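Local coordinates for ketosynthase (Streptomyces sp. MSC090213JE08, PDB 6KXD), which probably catalyses the decarboxylative condensation of an acyl chain with malonyl-ACP, extending the chain in a highly reducing type II polyketide synthase, at residues A[13-18]-A[345-350]; A[30-35]-A[328-333]; A[270-275]-A[309-314]. One frame throughout, in Å; residues are numbered along the deposited sequence.

Contact 1. Residues A[13-18]-A[345-350]; sequences TGFGVI and GAIACG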
ATOM      1  N   THR A  13     -21.374   1.030  -6.760  1.00 49.99           N
ATOM      2  CA  THR A  13     -22.676   1.191  -6.141  1.00 58.36           C
ATOM      3  C   THR A  13     -22.673   2.209  -5.003  1.00 54.54           C
ATOM      4  O   THR A  13     -23.744   2.582  -4.530  1.00 55.56           O
ATOM      5  CB  THR A  13     -23.187  -0.161  -5.651  1.00 60.49           C
ATOM      6  OG1 THR A  13     -22.186  -0.714  -4.802  1.00 52.63           O
ATOM      7  CG2 THR A  13     -23.462  -1.101  -6.802  1.00 65.17           C
ATOM      8  N   GLY A  14     -21.503   2.654  -4.528  1.00 46.06           N
ATOM      9  CA  GLY A  14     -21.480   3.633  -3.446  1.00 44.47           C
ATOM     10  C   GLY A  14     -20.225   4.480  -3.486  1.00 51.29           C
ATOM     11  O   GLY A  14     -19.168   3.993  -3.874  1.00 48.81           O
ATOM     12  N   PHE A  15     -20.378   5.757  -3.141  1.00 45.00           N
ATOM     13  CA  PHE A  15     -19.293   6.699  -3.021  1.00 47.21           C
ATOM     14  C   PHE A  15     -19.356   7.363  -1.662  1.00 50.03           C
ATOM     15  O   PHE A  15     -20.416   7.836  -1.235  1.00 53.75           O
ATOM     16  CB  PHE A  15     -19.375   7.830  -4.054  1.00 47.35           C
ATOM     17  CG  PHE A  15     -19.276   7.420  -5.501  1.00 51.16           C
ATOM     18  CD1 PHE A  15     -18.458   6.377  -5.896  1.00 51.79           C
ATOM     19  CD2 PHE A  15     -19.956   8.128  -6.484  1.00 53.07           C
ATOM     20  CE1 PHE A  15     -18.349   6.026  -7.231  1.00 55.49           C
ATOM     21  CE2 PHE A  15     -19.827   7.794  -7.820  1.00 57.64           C
ATOM     22  CZ  PHE A  15     -19.026   6.740  -8.194  1.00 56.00           C
ATOM     23  N   GLY A  16     -18.214   7.396  -0.994  1.00 42.58           N
ATOM     24  CA  GLY A  16     -18.056   8.132   0.200  1.00 42.98           C
ATOM     25  C   GLY A  16     -16.939   9.132   0.020  1.00 49.24           C
ATOM     26  O   GLY A  16     -15.876   8.751  -0.445  1.00 45.23           O
ATOM     27  N   VAL A  17     -17.171  10.373   0.453  1.00 45.73           N
ATOM     28  CA  VAL A  17     -16.259  11.500   0.195  1.00 46.12           C
ATOM     29  C   VAL A  17     -16.164  12.398   1.427  1.00 47.33           C
ATOM     30  O   VAL A  17     -17.190  12.909   1.905  1.00 46.39           O
ATOM     31  CB  VAL A  17     -16.717  12.345  -1.011  1.00 42.90           C
ATOM     32  CG1 VAL A  17     -15.754  13.517  -1.227  1.00 46.37           C
ATOM     33  CG2 VAL A  17     -16.887  11.534  -2.277  1.00 48.17           C
ATOM     34  N   ILE A  18     -14.927  12.620   1.872  1.00 43.29           N
ATOM     35  CA  ILE A  18     -14.476  13.616   2.791  1.00 43.50           C
ATOM     36  C   ILE A  18     -13.431  14.431   2.049  1.00 51.83           C
ATOM     37  O   ILE A  18     -12.354  13.929   1.819  1.00 49.89           O
ATOM     38  CB  ILE A  18     -13.806  13.020   4.039  1.00 52.16           C
ATOM     39  CG1 ILE A  18     -14.720  12.095   4.848  1.00 55.46           C
ATOM     40  CG2 ILE A  18     -13.246  14.136   4.892  1.00 50.64           C
ATOM     41  CD1 ILE A  18     -15.654  12.828   5.765  1.00 64.04           C
ATOM     42  N   GLY A 345     -10.361  11.503  -7.341  1.00 44.87           N
ATOM     43  CA  GLY A 345     -10.460  11.572  -8.814  1.00 44.07           C
ATOM     44  C   GLY A 345     -11.384  10.532  -9.404  1.00 43.70           C
ATOM     45  O   GLY A 345     -12.221  10.825 -10.311  1.00 48.22           O
ATOM     46  N   ALA A 346     -11.243   9.276  -8.956  1.00 42.31           N
ATOM     47  CA  ALA A 346     -12.108   8.221  -9.413  1.00 40.87           C
ATOM     48  C   ALA A 346     -13.583   8.575  -9.169  1.00 44.34           C
ATOM     49  O   ALA A 346     -14.437   8.264 -10.004  1.00 44.68           O
ATOM     50  CB  ALA A 346     -11.759   6.908  -8.730  1.00 40.77           C
ATOM     51  N   ILE A 347     -13.886   9.099  -7.978  1.00 43.89           N
ATOM     52  CA  ILE A 347     -15.263   9.401  -7.632  1.00 45.80           C
ATOM     53  C   ILE A 347     -15.751  10.531  -8.556  1.00 48.87           C
ATOM     54  O   ILE A 347     -16.831  10.440  -9.123  1.00 52.18           O
ATOM     55  CB  ILE A 347     -15.425   9.729  -6.146  1.00 47.12           C
ATOM     56  CG1 ILE A 347     -15.141   8.491  -5.304  1.00 44.54           C
ATOM     57  CG2 ILE A 347     -16.838  10.254  -5.855  1.00 46.06           C
ATOM     58  CD1 ILE A 347     -15.060   8.771  -3.825  1.00 43.18           C
ATOM     59  N   ALA A 348     -14.918  11.558  -8.725  1.00 49.83           N
ATOM     60  CA  ALA A 348     -15.203  12.664  -9.625  1.00 49.22           C
ATOM     61  C   ALA A 348     -15.532  12.122 -11.022  1.00 53.60           C
ATOM     62  O   ALA A 348     -16.527  12.537 -11.641  1.00 55.84           O
ATOM     63  CB  ALA A 348     -14.059  13.628  -9.620  1.00 48.18           C
ATOM     64  N   CYS A 349     -14.753  11.131 -11.472  1.00 49.35           N
ATOM     65  CA  CYS A 349     -14.953  10.455 -12.749  1.00 47.03           C
ATOM     66  C   CYS A 349     -16.275   9.705 -12.807  1.00 53.39           C
ATOM     67  O   CYS A 349     -16.945   9.717 -13.856  1.00 53.89           O
ATOM     68  CB  CYS A 349     -13.826   9.485 -13.062  1.00 46.95           C
ATOM     69  SG  CYS A 349     -12.327  10.373 -13.498  1.00 50.77           S
ATOM     70  N   GLY A 350     -16.624   9.029 -11.716  1.00 51.49           N
ATOM     71  CA  GLY A 350     -17.847   8.311 -11.710  1.00 55.21           C
ATOM     72  C   GLY A 350     -19.027   9.266 -11.733  1.00 47.77           C
ATOM     73  O   GLY A 350     -20.050   8.989 -12.357  1.00 51.67           O
TER

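Contact 2. Residues A[30-35]-A[328-333]; sequences AGLRAG and VAVKSM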
ATOM      1  N   ALA A  30     -21.317  18.874  -6.038  1.00 57.46           N
ATOM      2  CA  ALA A  30     -21.550  20.333  -6.091  1.00 58.47           C
ATOM      3  C   ALA A  30     -20.202  21.020  -6.283  1.00 64.69           C
ATOM      4  O   ALA A  30     -20.055  21.830  -7.195  1.00 55.70           O
ATOM      5  CB  ALA A  30     -22.221  20.858  -4.837  1.00 58.43           C
ATOM      6  N   GLY A  31     -19.244  20.677  -5.409  1.00 55.34           N
ATOM      7  CA  GLY A  31     -17.919  21.286  -5.406  1.00 52.86           C
ATOM      8  C   GLY A  31     -17.262  21.133  -6.760  1.00 50.37           C
ATOM      9  O   GLY A  31     -16.683  22.091  -7.277  1.00 49.50           O
ATOM     10  N   LEU A  32     -17.414  19.945  -7.357  1.00 47.42           N
ATOM     11  CA  LEU A  32     -16.739  19.623  -8.593  1.00 46.23           C
ATOM     12  C   LEU A  32     -17.330  20.482  -9.714  1.00 50.73           C
ATOM     13  O   LEU A  32     -16.593  20.998 -10.549  1.00 54.66           O
ATOM     14  CB  LEU A  32     -16.915  18.156  -8.958  1.00 48.69           C
ATOM     15  CG  LEU A  32     -16.099  17.155  -8.148  1.00 49.82           C
ATOM     16  CD1 LEU A  32     -16.577  15.750  -8.480  1.00 50.82           C
ATOM     17  CD2 LEU A  32     -14.607  17.315  -8.399  1.00 46.91           C
ATOM     18  N   ARG A  33     -18.663  20.556  -9.745  1.00 51.71           N
ATOM     19  CA  ARG A  33     -19.402  21.333 -10.756  1.00 53.98           C
ATOM     20  C   ARG A  33     -19.132  22.832 -10.575  1.00 52.10           C
ATOM     21  O   ARG A  33     -19.171  23.586 -11.568  1.00 53.49           O
ATOM     22  CB  ARG A  33     -20.896  20.982 -10.713  1.00 55.10           C
ATOM     23  CG  ARG A  33     -21.233  19.693 -11.446  1.00 52.31           C
ATOM     24  CD  ARG A  33     -22.596  19.120 -11.089  1.00 57.40           C
ATOM     25  NE  ARG A  33     -23.668  19.873 -11.717  1.00 64.85           N
ATOM     26  CZ  ARG A  33     -24.381  20.813 -11.115  1.00 69.96           C
ATOM     27  NH1 ARG A  33     -25.210  21.578 -11.820  1.00 61.32           N
ATOM     28  NH2 ARG A  33     -24.236  21.005  -9.816  1.00 58.68           N
ATOM     29  N   ALA A  34     -18.850  23.250  -9.339  1.00 47.25           N
ATOM     30  CA  ALA A  34     -18.682  24.643  -8.986  1.00 46.47           C
ATOM     31  C   ALA A  34     -17.279  25.165  -9.276  1.00 59.93           C
ATOM     32  O   ALA A  34     -17.071  26.370  -9.270  1.00 52.69           O
ATOM     33  CB  ALA A  34     -18.996  24.861  -7.529  1.00 47.78           C
ATOM     34  N   GLY A  35     -16.291  24.287  -9.433  1.00 55.60           N
ATOM     35  CA  GLY A  35     -14.933  24.790  -9.408  1.00 52.43           C
ATOM     36  C   GLY A  35     -14.577  25.301  -8.031  1.00 47.58           C
ATOM     37  O   GLY A  35     -13.710  26.146  -7.866  1.00 55.30           O
ATOM     38  N   VAL A 328      -8.493  17.119 -17.782  1.00 47.29           N
ATOM     39  CA  VAL A 328      -8.770  17.993 -16.688  1.00 44.90           C
ATOM     40  C   VAL A 328      -8.034  17.519 -15.434  1.00 52.81           C
ATOM     41  O   VAL A 328      -7.731  16.328 -15.291  1.00 51.53           O
ATOM     42  CB  VAL A 328     -10.286  18.052 -16.434  1.00 47.29           C
ATOM     43  CG1 VAL A 328     -11.040  18.277 -17.730  1.00 49.84           C
ATOM     44  CG2 VAL A 328     -10.817  16.818 -15.720  1.00 46.27           C
ATOM     45  N   ALA A 329      -7.786  18.472 -14.540  1.00 49.12           N
ATOM     46  CA  ALA A 329      -7.023  18.278 -13.319  1.00 47.25           C
ATOM     47  C   ALA A 329      -7.860  18.697 -12.097  1.00 51.32           C
ATOM     48  O   ALA A 329      -7.848  19.832 -11.674  1.00 45.07           O
ATOM     49  CB  ALA A 329      -5.719  19.018 -13.400  1.00 47.44           C
ATOM     50  N   VAL A 330      -8.493  17.700 -11.468  1.00 49.43           N
ATOM     51  CA  VAL A 330      -9.283  17.820 -10.231  1.00 49.87           C
ATOM     52  C   VAL A 330      -8.467  18.424  -9.091  1.00 46.20           C
ATOM     53  O   VAL A 330      -9.021  19.102  -8.221  1.00 47.77           O
ATOM     54  CB  VAL A 330      -9.855  16.432  -9.866  1.00 49.86           C
ATOM     55  CG1 VAL A 330     -10.495  16.392  -8.484  1.00 60.70           C
ATOM     56  CG2 VAL A 330     -10.845  15.972 -10.918  1.00 53.91           C
ATOM     57  N   LYS A 331      -7.139  18.217  -9.086  1.00 45.77           N
ATOM     58  CA  LYS A 331      -6.285  18.768  -8.057  1.00 46.15           C
ATOM     59  C   LYS A 331      -6.236  20.304  -8.126  1.00 42.31           C
ATOM     60  O   LYS A 331      -5.762  20.948  -7.194  1.00 45.61           O
ATOM     61  CB  LYS A 331      -4.856  18.227  -8.176  1.00 48.82           C
ATOM     62  CG  LYS A 331      -4.718  16.733  -7.884  1.00 42.78           C
ATOM     63  CD  LYS A 331      -3.298  16.259  -7.948  1.00 48.11           C
ATOM     64  CE  LYS A 331      -3.171  14.781  -7.639  1.00 47.46           C
ATOM     65  NZ  LYS A 331      -3.833  13.974  -8.681  1.00 43.94           N
ATOM     66  N   SER A 332      -6.702  20.867  -9.237  1.00 46.16           N
ATOM     67  CA  SER A 332      -6.813  22.314  -9.305  1.00 50.39           C
ATOM     68  C   SER A 332      -7.753  22.756  -8.179  1.00 54.89           C
ATOM     69  O   SER A 332      -7.450  23.717  -7.510  1.00 49.51           O
ATOM     70  CB  SER A 332      -7.274  22.774 -10.643  1.00 51.79           C
ATOM     71  OG  SER A 332      -8.574  22.302 -10.929  1.00 45.02           O
ATOM     72  N   MET A 333      -8.803  21.946  -7.927  1.00 48.45           N
ATOM     73  CA  MET A 333      -9.766  22.220  -6.884  1.00 49.88           C
ATOM     74  C   MET A 333      -9.334  21.598  -5.547  1.00 50.43           C
ATOM     75  O   MET A 333      -9.302  22.269  -4.532  1.00 46.90           O
ATOM     76  CB  MET A 333     -11.137  21.681  -7.271  1.00 49.46           C
ATOM     77  CG  MET A 333     -11.764  22.393  -8.437  1.00 51.40           C
ATOM     78  SD  MET A 333     -13.227  21.528  -9.062  1.00 52.19           S
ATOM     79  CE  MET A 333     -12.465  20.258 -10.081  1.00 59.46           C
TER

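Contact 3. Residues A[270-275]-A[309-314]; sequences TAPNRD and DKTESA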
ATOM      1  N   THR A 270      11.272  10.022  -8.164  1.00 40.73           N
ATOM      2  CA  THR A 270      10.329  11.144  -7.873  1.00 45.17           C
ATOM      3  C   THR A 270       9.801  11.780  -9.162  1.00 42.47           C
ATOM      4  O   THR A 270       8.661  12.176  -9.236  1.00 49.30           O
ATOM      5  CB  THR A 270      10.955  12.163  -6.920  1.00 44.78           C
ATOM      6  OG1 THR A 270      12.050  12.789  -7.582  1.00 45.26           O
ATOM      7  CG2 THR A 270      11.407  11.561  -5.607  1.00 49.24           C
ATOM      8  N   ALA A 271      10.622  11.783 -10.211  1.00 39.64           N
ATOM      9  CA  ALA A 271      10.281  12.354 -11.458  1.00 43.42           C
ATOM     10  C   ALA A 271       9.302  11.456 -12.202  1.00 44.77           C
ATOM     11  O   ALA A 271       9.391  10.224 -12.168  1.00 45.97           O
ATOM     12  CB  ALA A 271      11.553  12.590 -12.250  1.00 46.77           C
ATOM     13  N   PRO A 272       8.313  12.042 -12.900  1.00 44.05           N
ATOM     14  CA  PRO A 272       7.387  11.268 -13.710  1.00 43.92           C
ATOM     15  C   PRO A 272       8.130  10.859 -14.982  1.00 40.79           C
ATOM     16  O   PRO A 272       9.174  11.444 -15.294  1.00 43.35           O
ATOM     17  CB  PRO A 272       6.257  12.252 -14.023  1.00 49.02           C
ATOM     18  CG  PRO A 272       6.971  13.570 -14.057  1.00 49.78           C
ATOM     19  CD  PRO A 272       8.051  13.490 -12.995  1.00 49.30           C
ATOM     20  N   ASN A 273       7.575   9.882 -15.663  1.00 41.16           N
ATOM     21  CA  ASN A 273       8.198   9.311 -16.827  1.00 42.62           C
ATOM     22  C   ASN A 273       7.153   9.211 -17.917  1.00 38.84           C
ATOM     23  O   ASN A 273       6.104   8.614 -17.754  1.00 40.17           O
ATOM     24  CB  ASN A 273       8.768   7.938 -16.510  1.00 44.14           C
ATOM     25  CG  ASN A 273       9.585   7.381 -17.657  1.00 40.95           C
ATOM     26  OD1 ASN A 273       9.030   6.758 -18.565  1.00 43.87           O
ATOM     27  ND2 ASN A 273      10.880   7.595 -17.590  1.00 44.28           N
ATOM     28  N   ARG A 274       7.443   9.816 -19.072  1.00 41.13           N
ATOM     29  CA  ARG A 274       6.481   9.862 -20.125  1.00 38.67           C
ATOM     30  C   ARG A 274       6.077   8.444 -20.595  1.00 38.96           C
ATOM     31  O   ARG A 274       4.909   8.126 -20.802  1.00 39.91           O
ATOM     32  CB  ARG A 274       7.133  10.691 -21.244  1.00 46.75           C
ATOM     33  CG  ARG A 274       6.386  10.712 -22.563  1.00 57.76           C
ATOM     34  CD  ARG A 274       7.281  11.497 -23.503  1.00 59.99           C
ATOM     35  NE  ARG A 274       6.826  11.387 -24.866  1.00 69.16           N
ATOM     36  CZ  ARG A 274       7.305  12.113 -25.870  1.00 74.44           C
ATOM     37  NH1 ARG A 274       8.314  12.947 -25.664  1.00 71.54           N
ATOM     38  NH2 ARG A 274       6.756  12.011 -27.064  1.00 67.99           N
ATOM     39  N   ASP A 275       7.094   7.614 -20.886  1.00 41.78           N
ATOM     40  CA  ASP A 275       6.891   6.235 -21.410  1.00 48.75           C
ATOM     41  C   ASP A 275       6.095   5.411 -20.388  1.00 44.75           C
ATOM     42  O   ASP A 275       5.168   4.656 -20.748  1.00 43.21           O
ATOM     43  CB  ASP A 275       8.242   5.577 -21.744  1.00 49.99           C
ATOM     44  CG  ASP A 275       8.917   6.153 -22.989  1.00 68.13           C
ATOM     45  OD1 ASP A 275       8.347   7.106 -23.608  1.00 68.69           O
ATOM     46  OD2 ASP A 275       9.998   5.635 -23.352  1.00 74.36           O
ATOM     47  N   ASP A 309       3.161  18.134 -15.382  1.00 48.73           N
ATOM     48  CA  ASP A 309       2.104  18.459 -16.295  1.00 50.62           C
ATOM     49  C   ASP A 309       2.666  18.308 -17.720  1.00 41.95           C
ATOM     50  O   ASP A 309       1.999  17.771 -18.580  1.00 42.95           O
ATOM     51  CB  ASP A 309       1.476  19.815 -15.918  1.00 53.34           C
ATOM     52  CG  ASP A 309       0.779  19.864 -14.556  1.00 54.49           C
ATOM     53  OD1 ASP A 309       0.586  18.809 -13.922  1.00 48.96           O
ATOM     54  OD2 ASP A 309       0.415  20.960 -14.132  1.00 51.71           O
ATOM     55  N   LYS A 310       3.925  18.677 -17.936  1.00 50.70           N
ATOM     56  CA  LYS A 310       4.477  18.592 -19.304  1.00 49.28           C
ATOM     57  C   LYS A 310       4.708  17.116 -19.646  1.00 48.34           C
ATOM     58  O   LYS A 310       4.357  16.649 -20.731  1.00 42.80           O
ATOM     59  CB  LYS A 310       5.699  19.491 -19.499  1.00 58.63           C
ATOM     60  CG  LYS A 310       6.900  19.208 -18.613  1.00 69.70           C
ATOM     61  CD  LYS A 310       8.223  19.770 -19.141  1.00 73.26           C
ATOM     62  CE  LYS A 310       9.426  19.096 -18.499  1.00 78.62           C
ATOM     63  NZ  LYS A 310      10.663  19.901 -18.646  1.00 83.36           N
ATOM     64  N   THR A 311       5.167  16.331 -18.667  1.00 48.21           N
ATOM     65  CA  THR A 311       5.356  14.858 -18.912  1.00 49.49           C
ATOM     66  C   THR A 311       4.025  14.133 -19.147  1.00 43.12           C
ATOM     67  O   THR A 311       3.833  13.313 -20.061  1.00 44.34           O
ATOM     68  CB  THR A 311       6.147  14.239 -17.761  1.00 41.75           C
ATOM     69  OG1 THR A 311       7.316  15.019 -17.609  1.00 46.33           O
ATOM     70  CG2 THR A 311       6.522  12.805 -18.037  1.00 45.08           C
ATOM     71  N   GLU A 312       3.048  14.384 -18.278  1.00 42.59           N
ATOM     72  CA  GLU A 312       1.819  13.695 -18.411  1.00 44.67           C
ATOM     73  C   GLU A 312       1.117  14.037 -19.742  1.00 45.44           C
ATOM     74  O   GLU A 312       0.542  13.200 -20.390  1.00 42.87           O
ATOM     75  CB  GLU A 312       0.928  14.074 -17.247  1.00 43.31           C
ATOM     76  CG  GLU A 312      -0.311  13.261 -17.265  1.00 43.28           C
ATOM     77  CD  GLU A 312      -1.207  13.390 -16.053  1.00 47.66           C
ATOM     78  OE1 GLU A 312      -2.097  12.539 -15.935  1.00 46.41           O
ATOM     79  OE2 GLU A 312      -1.018  14.331 -15.265  1.00 45.89           O
ATOM     80  N   SER A 313       1.160  15.322 -20.113  1.00 49.35           N
ATOM     81  CA  SER A 313       0.620  15.769 -21.361  1.00 49.06           C
ATOM     82  C   SER A 313       1.275  14.997 -22.522  1.00 43.44           C
ATOM     83  O   SER A 313       0.602  14.532 -23.416  1.00 47.73           O
ATOM     84  CB  SER A 313       0.845  17.249 -21.519  1.00 52.24           C
ATOM     85  OG  SER A 313       0.345  17.642 -22.763  1.00 52.91           O
ATOM     86  N   ALA A 314       2.600  14.911 -22.469  1.00 45.85           N
ATOM     87  CA  ALA A 314       3.370  14.251 -23.512  1.00 47.89           C
ATOM     88  C   ALA A 314       2.921  12.791 -23.620  1.00 50.46           C
ATOM     89  O   ALA A 314       2.828  12.266 -24.698  1.00 44.94           O
ATOM     90  CB  ALA A 314       4.846  14.366 -23.225  1.00 49.09           C
TER

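Contact 1. Residues A[13-18]-A[345-350]
Ile347 reaches out of helix 341-355 and lodges its two branches between Phe15 and Val17, which lie two residues apart on one side of strand 10-19. Its CG2, anti to the backbone N, lies over one face of the Phe15 ring, offset toward the rim and 4.0 Å from the ring centroid, a CH-pi contact 24° off the ring normal. CG1 takes the other course, anti to the carbonyl carbon (chi1 -67°), and runs past Phe15 CD1. From there CD1 of Ile347 extends to the strand, 3.7 Å from Val17 CG2 and 3.5 Å from Gly16 O. The far end of the Phe15 ring meets bare helix backbone, CZ standing 4.0 Å from Gly350 CA; a side chain at this glycine would collide with Phe15 CZ. Nothing polar bonds across the contact, a buried apolar seam of the thiolase fold. The short strand and helix segments run at 129° to each other, their axes 9.5 Å apart. Phe15 also stacks on His254, Leu238 of the adjacent strand 234-242 touches both Phe15 and Ile347, and Tyr28 of helix 24-34 packs against Val17 and Ile347.

Contact 2. Residues A[30-35]-A[328-333]
Gly31 brings its carbonyl to the thioether of Met333, with O 3.9 Å from SD, where the last turn of helix 24-34 meets the short helix 331-334. One residue on, Leu32 supplies the side chain of this face. Its CG is anti to the carbonyl carbon (chi1 -75°), and the CD2 branch beyond it touches Met333 CE at 4.0 Å, the two side chains crossing at about a right angle. Leu32 CD2 has a looser neighbour in Val330 CG1, 4.2 Å away. The carbonyl O of Leu32 lies 3.7 Å from Met333 SD, a van der Waals approach. Gly35 then ends the helix in a Schellman motif, with positive phi (67°), and its CA also rests 3.7 Å from SD. The sulfur is thus packed against backbone from Gly31, Leu32 and Gly35, while a bend at chi3 (-81°) carries CE to the leucine. An alanine in place of Met333 would probably open a gap beside the helix end, leaving Leu32 CD2 and Gly35 CA without the methyl and sulfur that pack on them. Within 328-333 the turn is fastened by Ala329 O, which accepts from both Ser332 N and Ser332 OG, the latter at 2.7 Å; OG is also bonded to Ile362 N. This largely buried junction, with no hydrogen bond across it, joins the C-terminal end of helix 24-34 to the turn that follows strand 326-328. Phe357 of strand 357-358 also packs on Leu32, while Val330 touches Ser299 of strand 297-299.

Contact 3. Residues A[270-275]-A[309-314]
The start of helix 274-288, with the loop leading into it, packs at the protein surface against helix 306-320 in the C-terminal half of the ketosynthase. Pro272 CG rests on Thr311, 3.9 Å from its CB. Thr311 turns CG2 anti to its backbone N (chi1 -52°), and this methyl comes up against the first turn of the helix, 3.3 Å from Arg274 N and 3.7 Å from Asn273 C. Its hydroxyl bonds back to Ala307 O in its own helix. Ala314, one turn beyond Thr311, lies under the extended Arg274 side chain. CG anti to the backbone N (chi1 171°) starts the arginine on this course; CD passes 3.8 Å from Ala314 CB, and the same methyl lies over one face of the guanidinium, 3.9 Å from NE. The aliphatic stem thus packs on the helix while NH2 of Arg274 forms a salt bridge with Asp318, a further turn along helix 306-320. Asn273 turns its side chain away and caps its own helix, OD1 accepting from Gly276 N. Helix 306-320 connects the adjacent parallel strands 297-299 and 326-328, a beta-alpha-beta unit of the thiolase-like fold, and the start of helix 274-288 packs against it.

From the N terminus, strand 10-19 and helix 24-34 come first, and each finds its partner some 300 residues later. Contact 1 closes the outermost loop, joining strand 10-19 to helix 341-355. Contact 2 is nested within it, bringing the end of helix 24-34 to the turn after strand 326-328. Contact 3, nested inside both, closes a short loop between helices 274-288 and 306-320 in the C-terminal half; none of the three cross. Ala348, on the side of helix 341-355 turned away from strand 10-19, links contacts 1 and 2, its CB lying 3.5 Å from Leu32 CD1. Contact 3 does not touch the others, although its nearest atoms come to about 6 Å from contact 2.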